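Local coordinates for RING-type domain-containing protein (Chaetomium thermophilum, PDB 6Z3U) that probably activates a cyclin-dependent kinase as the MAT1-type subunit of the CAK complex, its C-terminal region resting here on the kinase and the cyclin, at residues C[17-22]-C[49-54]; C[25-30]-C[44-49]. All coordinates share one frame; numbering follows the deposited sequence.

Contact 1: residues C[17-22]-C[49-54]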
ATOM      1  N   ARG C  17     -20.333   1.489 -13.497  1.00 57.21           N
ATOM      2  CA  ARG C  17     -20.126   0.201 -14.143  1.00 58.27           C
ATOM      3  C   ARG C  17     -18.972   0.309 -15.126  1.00 58.93           C
ATOM      4  O   ARG C  17     -18.934   1.232 -15.945  1.00 61.79           O
ATOM      5  CB  ARG C  17     -21.412  -0.259 -14.839  1.00 62.79           C
ATOM      6  CG  ARG C  17     -21.961   0.738 -15.850  1.00 83.00           C
ATOM      7  CD  ARG C  17     -23.378   0.369 -16.272  1.00 94.91           C
ATOM      8  NE  ARG C  17     -23.912   1.264 -17.296  1.00 92.81           N
ATOM      9  CZ  ARG C  17     -24.567   2.395 -17.033  1.00103.05           C
ATOM     10  NH1 ARG C  17     -24.775   2.774 -15.778  1.00113.14           N
ATOM     11  NH2 ARG C  17     -25.019   3.148 -18.027  1.00104.51           N
ATOM     12  N   VAL C  18     -18.037  -0.636 -15.040  1.00 63.31           N
ATOM     13  CA  VAL C  18     -16.845  -0.647 -15.883  1.00 64.50           C
ATOM     14  C   VAL C  18     -17.196  -1.437 -17.138  1.00 55.76           C
ATOM     15  O   VAL C  18     -17.220  -2.668 -17.127  1.00 58.67           O
ATOM     16  CB  VAL C  18     -15.642  -1.247 -15.153  1.00 51.07           C
ATOM     17  CG1 VAL C  18     -14.455  -1.390 -16.097  1.00 50.46           C
ATOM     18  CG2 VAL C  18     -15.267  -0.394 -13.951  1.00 49.45           C
ATOM     19  N   ARG C  19     -17.457  -0.725 -18.230  1.00 57.83           N
ATOM     20  CA  ARG C  19     -17.851  -1.338 -19.489  1.00 60.15           C
ATOM     21  C   ARG C  19     -16.703  -1.292 -20.491  1.00 70.85           C
ATOM     22  O   ARG C  19     -15.694  -0.607 -20.302  1.00 58.11           O
ATOM     23  CB  ARG C  19     -19.109  -0.668 -20.064  1.00 63.36           C
ATOM     24  CG  ARG C  19     -19.128   0.856 -20.045  1.00 74.95           C
ATOM     25  CD  ARG C  19     -20.302   1.391 -19.228  1.00 74.39           C
ATOM     26  NE  ARG C  19     -20.724   2.720 -19.665  1.00 73.23           N
ATOM     27  CZ  ARG C  19     -20.318   3.865 -19.124  1.00 86.22           C
ATOM     28  NH1 ARG C  19     -20.771   5.014 -19.606  1.00 73.84           N
ATOM     29  NH2 ARG C  19     -19.466   3.870 -18.106  1.00 84.54           N
ATOM     30  N   GLU C  20     -16.881  -2.057 -21.572  1.00 65.97           N
ATOM     31  CA  GLU C  20     -15.808  -2.275 -22.535  1.00 62.30           C
ATOM     32  C   GLU C  20     -15.447  -1.004 -23.293  1.00 65.46           C
ATOM     33  O   GLU C  20     -14.312  -0.873 -23.766  1.00 64.91           O
ATOM     34  CB  GLU C  20     -16.221  -3.380 -23.510  1.00 74.33           C
ATOM     35  CG  GLU C  20     -15.216  -3.690 -24.608  1.00 81.17           C
ATOM     36  CD  GLU C  20     -15.694  -4.798 -25.533  1.00 73.80           C
ATOM     37  OE1 GLU C  20     -15.438  -4.711 -26.753  1.00 69.66           O
ATOM     38  OE2 GLU C  20     -16.339  -5.749 -25.042  1.00 78.43           O
ATOM     39  N   GLU C  21     -16.383  -0.065 -23.427  1.00 69.45           N
ATOM     40  CA  GLU C  21     -16.143   1.121 -24.238  1.00 71.87           C
ATOM     41  C   GLU C  21     -15.230   2.139 -23.567  1.00 70.20           C
ATOM     42  O   GLU C  21     -14.792   3.082 -24.233  1.00 74.05           O
ATOM     43  CB  GLU C  21     -17.471   1.801 -24.587  1.00 75.90           C
ATOM     44  CG  GLU C  21     -18.161   2.455 -23.400  1.00 75.26           C
ATOM     45  CD  GLU C  21     -19.514   3.037 -23.758  1.00 91.39           C
ATOM     46  OE1 GLU C  21     -20.512   2.285 -23.733  1.00103.93           O
ATOM     47  OE2 GLU C  21     -19.580   4.248 -24.061  1.00 88.76           O
ATOM     48  N   LEU C  22     -14.933   1.980 -22.279  1.00 70.59           N
ATOM     49  CA  LEU C  22     -14.074   2.935 -21.592  1.00 59.42           C
ATOM     50  C   LEU C  22     -12.645   2.839 -22.116  1.00 62.33           C
ATOM     51  O   LEU C  22     -12.078   1.746 -22.207  1.00 73.23           O
ATOM     52  CB  LEU C  22     -14.105   2.682 -20.086  1.00 56.93           C
ATOM     53  CG  LEU C  22     -15.459   2.875 -19.402  1.00 58.02           C
ATOM     54  CD1 LEU C  22     -15.390   2.458 -17.945  1.00 55.57           C
ATOM     55  CD2 LEU C  22     -15.921   4.319 -19.516  1.00 62.08           C
ATOM     56  N   ARG C  49      -9.356   0.219 -11.787  1.00 48.99           N
ATOM     57  CA  ARG C  49      -8.764   0.901 -10.642  1.00 40.84           C
ATOM     58  C   ARG C  49      -9.132   2.377 -10.632  1.00 41.92           C
ATOM     59  O   ARG C  49      -9.441   2.939  -9.575  1.00 40.55           O
ATOM     60  CB  ARG C  49      -7.247   0.709 -10.674  1.00 42.17           C
ATOM     61  CG  ARG C  49      -6.473   1.309  -9.510  1.00 44.82           C
ATOM     62  CD  ARG C  49      -5.109   0.635  -9.387  1.00 38.01           C
ATOM     63  NE  ARG C  49      -4.080   1.503  -8.822  1.00 35.64           N
ATOM     64  CZ  ARG C  49      -3.961   1.791  -7.530  1.00 35.25           C
ATOM     65  NH1 ARG C  49      -2.983   2.582  -7.116  1.00 46.49           N
ATOM     66  NH2 ARG C  49      -4.825   1.299  -6.652  1.00 35.31           N
ATOM     67  N   ALA C  50      -9.117   3.020 -11.802  1.00 51.17           N
ATOM     68  CA  ALA C  50      -9.458   4.436 -11.879  1.00 47.61           C
ATOM     69  C   ALA C  50     -10.931   4.669 -11.562  1.00 44.40           C
ATOM     70  O   ALA C  50     -11.274   5.564 -10.781  1.00 49.17           O
ATOM     71  CB  ALA C  50      -9.117   4.979 -13.267  1.00 56.95           C
ATOM     72  N   MET C  51     -11.817   3.866 -12.157  1.00 50.77           N
ATOM     73  CA  MET C  51     -13.249   4.063 -11.959  1.00 53.82           C
ATOM     74  C   MET C  51     -13.639   3.900 -10.493  1.00 51.93           C
ATOM     75  O   MET C  51     -14.481   4.647  -9.981  1.00 51.60           O
ATOM     76  CB  MET C  51     -14.031   3.083 -12.832  1.00 50.38           C
ATOM     77  CG  MET C  51     -13.919   3.364 -14.323  1.00 53.30           C
ATOM     78  SD  MET C  51     -14.752   4.884 -14.814  1.00 61.31           S
ATOM     79  CE  MET C  51     -16.447   4.316 -14.933  1.00 61.71           C
ATOM     80  N   PHE C  52     -13.039   2.931  -9.800  1.00 52.28           N
ATOM     81  CA  PHE C  52     -13.326   2.759  -8.381  1.00 46.85           C
ATOM     82  C   PHE C  52     -12.943   4.004  -7.594  1.00 49.92           C
ATOM     83  O   PHE C  52     -13.756   4.561  -6.847  1.00 50.95           O
ATOM     84  CB  PHE C  52     -12.585   1.535  -7.843  1.00 47.80           C
ATOM     85  CG  PHE C  52     -12.743   1.334  -6.364  1.00 49.50           C
ATOM     86  CD1 PHE C  52     -13.900   0.774  -5.848  1.00 53.86           C
ATOM     87  CD2 PHE C  52     -11.734   1.698  -5.490  1.00 44.84           C
ATOM     88  CE1 PHE C  52     -14.048   0.585  -4.487  1.00 59.30           C
ATOM     89  CE2 PHE C  52     -11.875   1.510  -4.127  1.00 54.73           C
ATOM     90  CZ  PHE C  52     -13.034   0.953  -3.625  1.00 59.90           C
ATOM     91  N   GLU C  53     -11.702   4.464  -7.758  1.00 52.62           N
ATOM     92  CA  GLU C  53     -11.238   5.623  -7.005  1.00 48.32           C
ATOM     93  C   GLU C  53     -12.009   6.879  -7.380  1.00 50.91           C
ATOM     94  O   GLU C  53     -12.127   7.800  -6.563  1.00 57.57           O
ATOM     95  CB  GLU C  53      -9.738   5.813  -7.229  1.00 46.28           C
ATOM     96  CG  GLU C  53      -8.903   4.647  -6.703  1.00 55.01           C
ATOM     97  CD  GLU C  53      -7.433   4.756  -7.058  1.00 45.14           C
ATOM     98  OE1 GLU C  53      -7.027   5.796  -7.615  1.00 62.54           O
ATOM     99  OE2 GLU C  53      -6.685   3.794  -6.784  1.00 37.57           O
ATOM    100  N   ALA C  54     -12.543   6.938  -8.604  1.00 60.58           N
ATOM    101  CA  ALA C  54     -13.316   8.105  -9.021  1.00 57.02           C
ATOM    102  C   ALA C  54     -14.662   8.178  -8.309  1.00 54.68           C
ATOM    103  O   ALA C  54     -15.214   9.271  -8.146  1.00 50.49           O
ATOM    104  CB  ALA C  54     -13.525   8.085 -10.535  1.00 49.19           C
TER

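Contact 2: residues C[25-30]-C[44-49]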
ATOM      1  N   PRO C  25      -7.028   8.126 -24.550  1.00 73.51           N
ATOM      2  CA  PRO C  25      -5.982   8.106 -25.586  1.00 67.09           C
ATOM      3  C   PRO C  25      -4.580   7.946 -25.028  1.00 65.43           C
ATOM      4  O   PRO C  25      -3.694   7.447 -25.734  1.00 57.94           O
ATOM      5  CB  PRO C  25      -6.159   9.457 -26.294  1.00 64.25           C
ATOM      6  CG  PRO C  25      -6.872  10.320 -25.305  1.00 74.84           C
ATOM      7  CD  PRO C  25      -7.770   9.400 -24.539  1.00 74.84           C
ATOM      8  N   SER C  26      -4.348   8.367 -23.782  1.00 72.21           N
ATOM      9  CA  SER C  26      -3.042   8.163 -23.166  1.00 71.87           C
ATOM     10  C   SER C  26      -2.703   6.682 -23.054  1.00 67.69           C
ATOM     11  O   SER C  26      -1.521   6.317 -23.031  1.00 66.49           O
ATOM     12  CB  SER C  26      -3.005   8.822 -21.786  1.00 72.80           C
ATOM     13  OG  SER C  26      -3.894   8.184 -20.887  1.00 71.11           O
ATOM     14  N   LEU C  27      -3.719   5.816 -22.979  1.00 65.86           N
ATOM     15  CA  LEU C  27      -3.461   4.381 -22.921  1.00 52.53           C
ATOM     16  C   LEU C  27      -3.024   3.833 -24.273  1.00 59.43           C
ATOM     17  O   LEU C  27      -2.233   2.886 -24.330  1.00 60.61           O
ATOM     18  CB  LEU C  27      -4.708   3.636 -22.447  1.00 49.96           C
ATOM     19  CG  LEU C  27      -5.093   3.759 -20.974  1.00 48.32           C
ATOM     20  CD1 LEU C  27      -6.371   2.982 -20.702  1.00 48.61           C
ATOM     21  CD2 LEU C  27      -3.970   3.258 -20.086  1.00 45.80           C
ATOM     22  N   ASP C  28      -3.530   4.415 -25.363  1.00 59.32           N
ATOM     23  CA  ASP C  28      -3.251   3.888 -26.694  1.00 65.78           C
ATOM     24  C   ASP C  28      -1.761   3.683 -26.932  1.00 54.57           C
ATOM     25  O   ASP C  28      -1.367   2.734 -27.621  1.00 54.68           O
ATOM     26  CB  ASP C  28      -3.833   4.829 -27.752  1.00 71.64           C
ATOM     27  CG  ASP C  28      -5.335   5.008 -27.613  1.00 71.93           C
ATOM     28  OD1 ASP C  28      -5.957   4.240 -26.845  1.00 66.88           O
ATOM     29  OD2 ASP C  28      -5.890   5.917 -28.269  1.00 65.07           O
ATOM     30  N   LYS C  29      -0.912   4.547 -26.365  1.00 56.90           N
ATOM     31  CA  LYS C  29       0.521   4.418 -26.607  1.00 55.39           C
ATOM     32  C   LYS C  29       1.046   3.090 -26.074  1.00 54.12           C
ATOM     33  O   LYS C  29       1.899   2.451 -26.701  1.00 53.17           O
ATOM     34  CB  LYS C  29       1.297   5.570 -25.959  1.00 56.86           C
ATOM     35  CG  LYS C  29       0.501   6.830 -25.642  1.00 53.67           C
ATOM     36  CD  LYS C  29       1.417   7.978 -25.225  1.00 53.72           C
ATOM     37  CE  LYS C  29       2.129   7.705 -23.906  1.00 58.86           C
ATOM     38  NZ  LYS C  29       1.237   7.865 -22.727  1.00 70.31           N
ATOM     39  N   TYR C  30       0.541   2.658 -24.919  1.00 57.45           N
ATOM     40  CA  TYR C  30       1.043   1.466 -24.252  1.00 54.44           C
ATOM     41  C   TYR C  30       0.389   0.185 -24.753  1.00 49.04           C
ATOM     42  O   TYR C  30       1.054  -0.856 -24.807  1.00 46.42           O
ATOM     43  CB  TYR C  30       0.836   1.592 -22.739  1.00 44.71           C
ATOM     44  CG  TYR C  30       1.507   2.808 -22.140  1.00 44.32           C
ATOM     45  CD1 TYR C  30       2.864   2.801 -21.852  1.00 45.94           C
ATOM     46  CD2 TYR C  30       0.785   3.960 -21.864  1.00 45.23           C
ATOM     47  CE1 TYR C  30       3.486   3.908 -21.304  1.00 46.62           C
ATOM     48  CE2 TYR C  30       1.397   5.073 -21.316  1.00 45.13           C
ATOM     49  CZ  TYR C  30       2.749   5.042 -21.038  1.00 52.50           C
ATOM     50  OH  TYR C  30       3.369   6.147 -20.493  1.00 46.35           O
ATOM     51  N   LEU C  44      -7.336  -3.518 -18.434  1.00 47.39           N
ATOM     52  CA  LEU C  44      -8.658  -3.583 -17.826  1.00 50.67           C
ATOM     53  C   LEU C  44      -8.573  -3.313 -16.330  1.00 48.04           C
ATOM     54  O   LEU C  44      -9.434  -2.631 -15.763  1.00 49.68           O
ATOM     55  CB  LEU C  44      -9.297  -4.950 -18.081  1.00 46.26           C
ATOM     56  CG  LEU C  44      -9.075  -5.645 -19.430  1.00 63.80           C
ATOM     57  CD1 LEU C  44      -9.029  -4.656 -20.598  1.00 71.11           C
ATOM     58  CD2 LEU C  44      -7.816  -6.522 -19.398  1.00 70.17           C
ATOM     59  N   ASP C  45      -7.532  -3.833 -15.677  1.00 47.66           N
ATOM     60  CA  ASP C  45      -7.372  -3.604 -14.247  1.00 47.94           C
ATOM     61  C   ASP C  45      -7.131  -2.129 -13.946  1.00 50.07           C
ATOM     62  O   ASP C  45      -7.638  -1.604 -12.947  1.00 49.39           O
ATOM     63  CB  ASP C  45      -6.225  -4.462 -13.709  1.00 47.07           C
ATOM     64  CG  ASP C  45      -6.615  -5.925 -13.536  1.00 48.82           C
ATOM     65  OD1 ASP C  45      -7.788  -6.269 -13.797  1.00 56.45           O
ATOM     66  OD2 ASP C  45      -5.747  -6.735 -13.139  1.00 38.63           O
ATOM     67  N   TYR C  46      -6.366  -1.441 -14.799  1.00 55.28           N
ATOM     68  CA  TYR C  46      -6.130  -0.014 -14.598  1.00 53.02           C
ATOM     69  C   TYR C  46      -7.428   0.777 -14.715  1.00 47.62           C
ATOM     70  O   TYR C  46      -7.727   1.633 -13.875  1.00 47.26           O
ATOM     71  CB  TYR C  46      -5.093   0.497 -15.600  1.00 44.92           C
ATOM     72  CG  TYR C  46      -4.908   2.000 -15.582  1.00 45.92           C
ATOM     73  CD1 TYR C  46      -4.065   2.601 -14.656  1.00 46.27           C
ATOM     74  CD2 TYR C  46      -5.564   2.816 -16.494  1.00 49.81           C
ATOM     75  CE1 TYR C  46      -3.885   3.970 -14.633  1.00 44.85           C
ATOM     76  CE2 TYR C  46      -5.390   4.190 -16.479  1.00 43.47           C
ATOM     77  CZ  TYR C  46      -4.549   4.761 -15.546  1.00 45.26           C
ATOM     78  OH  TYR C  46      -4.364   6.126 -15.522  1.00 49.45           O
ATOM     79  N   ILE C  47      -8.206   0.515 -15.769  1.00 48.33           N
ATOM     80  CA  ILE C  47      -9.489   1.193 -15.928  1.00 45.03           C
ATOM     81  C   ILE C  47     -10.383   0.913 -14.728  1.00 51.42           C
ATOM     82  O   ILE C  47     -11.037   1.818 -14.195  1.00 59.50           O
ATOM     83  CB  ILE C  47     -10.164   0.762 -17.244  1.00 47.06           C
ATOM     84  CG1 ILE C  47      -9.293   1.142 -18.446  1.00 53.75           C
ATOM     85  CG2 ILE C  47     -11.550   1.385 -17.356  1.00 49.10           C
ATOM     86  CD1 ILE C  47      -9.772   0.567 -19.768  1.00 49.70           C
ATOM     87  N   SER C  48     -10.423  -0.345 -14.283  1.00 48.79           N
ATOM     88  CA  SER C  48     -11.202  -0.686 -13.100  1.00 46.44           C
ATOM     89  C   SER C  48     -10.674   0.027 -11.865  1.00 46.99           C
ATOM     90  O   SER C  48     -11.453   0.403 -10.983  1.00 50.21           O
ATOM     91  CB  SER C  48     -11.184  -2.197 -12.882  1.00 47.53           C
ATOM     92  OG  SER C  48     -11.621  -2.884 -14.041  1.00 50.79           O
ATOM     93  N   ARG C  49      -9.356   0.219 -11.787  1.00 48.99           N
ATOM     94  CA  ARG C  49      -8.764   0.901 -10.642  1.00 40.84           C
ATOM     95  C   ARG C  49      -9.132   2.377 -10.632  1.00 41.92           C
ATOM     96  O   ARG C  49      -9.441   2.939  -9.575  1.00 40.55           O
ATOM     97  CB  ARG C  49      -7.247   0.709 -10.674  1.00 42.17           C
ATOM     98  CG  ARG C  49      -6.473   1.309  -9.510  1.00 44.82           C
ATOM     99  CD  ARG C  49      -5.109   0.635  -9.387  1.00 38.01           C
ATOM    100  NE  ARG C  49      -4.080   1.503  -8.822  1.00 35.64           N
ATOM    101  CZ  ARG C  49      -3.961   1.791  -7.530  1.00 35.25           C
ATOM    102  NH1 ARG C  49      -2.983   2.582  -7.116  1.00 46.49           N
ATOM    103  NH2 ARG C  49      -4.825   1.299  -6.652  1.00 35.31           N
TER

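Contact 1: residues C[17-22]-C[49-54]
The carbonyl oxygen of R17 faces the methyl end of M51, at 4.1 Å from R17 O to M51 CE. One residue on, V18 brings its CG2 branch alongside the root of the same side chain, 3.9 Å from M51 CB and close to CG as well. The two side chains point opposite ways. R19 turns its guanidinium back to the loop. Its NH2 makes a weak hydrogen bond to R17 O (3.5 Å), and M51 CE lies at the guanidinium edge, near its plane. The stronger partner of R19 is E198 of the cyclin subunit, in a salt bridge. A type I beta turn from R19 to L22 then redirects the chain and presents L22 to M51. They meet tip to tip, with L22 CD1 3.7 Å from M51 CE and near SD. M51 is bent at chi2 (-69°) and chi3 (-81°), and this curls its methyl toward L22 CD1. An alanine in place of M51 would probably leave L22 CD1 without its thioether partner and open a gap between the loop and the helix. M51 also packs on Y16 and on G194 of the cyclin subunit, while V18 touches S48 and L22 touches I47. The arrangement is a non-helical segment laid on one side of helix 43-55, in the cyclin-binding C-terminal part of a MAT1 protein.

Contact 2: residues C[25-30]-C[44-49]
L27 on the short helix 25-31 meets Y46 and I47 on helix 43-55, a small apolar helix-helix contact in the C-terminal region of this MAT1-type protein. The two methyl branches of L27 divide the work. CD2 goes to the tyrosine ring, 4.0 Å from Y46 CD2 and equally near CE2, and approaches it obliquely. CD1 goes to the isoleucine, 4.1 Å from I47 CG1. The first torsion of Y46 sets its ring opposite the backbone N (chi1 173°), which extends it from helix 43-55 toward L27. All three residues are buried, and the contact between them is wholly nonpolar. F43, at the start of helix 43-55, also packs on L27. P248 of the kinase subunit touches both L27 and Y46, while M197 of the cyclin subunit packs on I47, so both other subunits help to enclose this small core. Farther out, polar bonds hold the two helices locally. K29 NZ reaches back to S26 O at 3.2 Å, in the carbonyl plane and on a lone pair. D45 N is hydrogen-bonded to S42 OG at the start of helix 43-55. One turn along from L44, S48 adds a side-chain bond to the usual helical one. L44 O takes S48 N on one face of its carbonyl plane and S48 OG, at 2.8 Å, on the other.

Overall arrangement
Contacts 1 and 2 both use helix 43-55 and share R49. Their centres are about 10 Å apart. They meet directly: L22 O of contact 1 lies 3.6 Å from I47 CD1 of contact 2, and V18 CG1 lies 3.8 Å from S48 OG. Segments 17-22 and 25-30 follow closely in sequence, so the chain lays first a loop and then a short helix against helix 43-55. The cyclin subunit borders both contacts; the kinase subunit packs on L27 and Y46 of contact 2 and, through its F215, on the shared R49. Both contacts lie beside the subunit interfaces of the complex.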